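Local coordinates for putative creatinine amidohydrolase (Bacteroides fragilis, PDB 3LUB), which probably hydrolyses carbon-nitrogen bonds in linear amides, as a zinc-dependent member of the creatininase superfamily, at residues Ser11-Gly14 against Lys15-Glu18. Numbering follows the deposited sequence.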
# COMPACT_ATOMS: atom_id res chain seq x y z
N SER F 11 5.98 15.50 30.22
CA SER F 11 4.96 14.98 31.13
C SER F 11 5.10 13.47 31.46
O SER F 11 5.88 12.76 30.85
CB SER F 11 3.59 15.24 30.56
OG SER F 11 2.58 14.98 31.52
N CYS F 12 4.35 13.00 32.45
CA CYS F 12 4.37 11.58 32.82
C CYS F 12 2.97 11.14 33.19
O CYS F 12 2.12 11.95 33.47
CB CYS F 12 5.32 11.35 33.99
SG CYS F 12 4.84 12.33 35.43
N LEU F 13 2.75 9.83 33.18
CA LEU F 13 1.43 9.31 33.42
C LEU F 13 0.82 9.79 34.75
O LEU F 13 -0.37 10.01 34.81
CB LEU F 13 1.44 7.77 33.34
CG LEU F 13 0.09 7.06 33.55
CD1 LEU F 13 -0.96 7.55 32.50
CD2 LEU F 13 0.27 5.55 33.54
N GLY F 14 1.63 9.90 35.80
CA GLY F 14 1.14 10.28 37.14
C GLY F 14 0.45 11.64 37.14
O GLY F 14 -0.62 11.83 37.77
N LYS F 15 1.03 12.57 36.37
CA LYS F 15 0.50 13.92 36.26
C LYS F 15 -0.75 13.98 35.38
O LYS F 15 -1.65 14.79 35.63
CB LYS F 15 1.57 14.87 35.73
CG LYS F 15 1.08 16.34 35.60
CD LYS F 15 0.70 16.94 36.97
CE LYS F 15 0.60 18.48 36.97
NZ LYS F 15 1.94 19.15 37.11
N VAL F 16 -0.84 13.14 34.37
CA VAL F 16 -1.95 13.26 33.43
C VAL F 16 -3.14 12.36 33.74
O VAL F 16 -4.26 12.68 33.34
CB VAL F 16 -1.51 13.06 31.97
CG1 VAL F 16 -0.25 13.83 31.71
CG2 VAL F 16 -1.32 11.60 31.66
N LYS F 17 -2.94 11.27 34.48
CA LYS F 17 -3.94 10.21 34.53
C LYS F 17 -5.29 10.55 35.23
O LYS F 17 -6.31 9.91 34.98
CB LYS F 17 -3.34 8.89 35.06
CG LYS F 17 -3.02 8.84 36.55
CD LYS F 17 -2.97 7.38 37.05
CE LYS F 17 -2.99 7.33 38.59
NZ LYS F 17 -2.90 5.95 39.16
N GLU F 18 -5.31 11.56 36.10
CA GLU F 18 -6.58 11.93 36.74
C GLU F 18 -7.21 13.25 36.22
O GLU F 18 -8.12 13.83 36.86
CB GLU F 18 -6.37 11.95 38.25
CG GLU F 18 -6.10 10.53 38.81
CD GLU F 18 -5.14 10.54 39.97
OE1 GLU F 18 -5.07 11.58 40.66
OE2 GLU F 18 -4.47 9.50 40.20
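In the short helix 13-16, the carbonyl oxygen of Leu-13 is gripped by two backbone amides: Lys-17 N lies 2.9 Å from Leu-13 O, while Val-16 N adds a weak bond to the same oxygen. Cys-12, the N-cap, also offers its carbonyl twice, weakly, to Lys-15 N and Val-16 N, so each oxygen is shared between i+3 and i+4 donors in this single turn of helix. Cys-12 SG, tucked between its own N and C (chi1 58°), reaches to 3.9 Å from Lys-15 N.

Leucine and valine suit the buried side. Leu-13 CD1 approaches Val-16 CG2 at 4.2 Å, the two side chains crossing at about a right angle, and the same methyl meets Lys-17 CB at 3.7 Å. Lysines suit the outer positions: beyond CG the Lys-17 chain runs extended, its aliphatic base beside Leu-13. Met-67 of strand 66-68 touches Ser-11 and Val-16, while Leu-38 and Tyr-40 of a second subunit cover Cys-12 and Val-16, placing the turn at a subunit interface. Small, polar Ser-11 bonds through OG to Lys-4 O, and the same oxygen makes a tight van der Waals contact with a Val-16 methyl, Ser-11 OG to Val-16 CG1 3.1 Å.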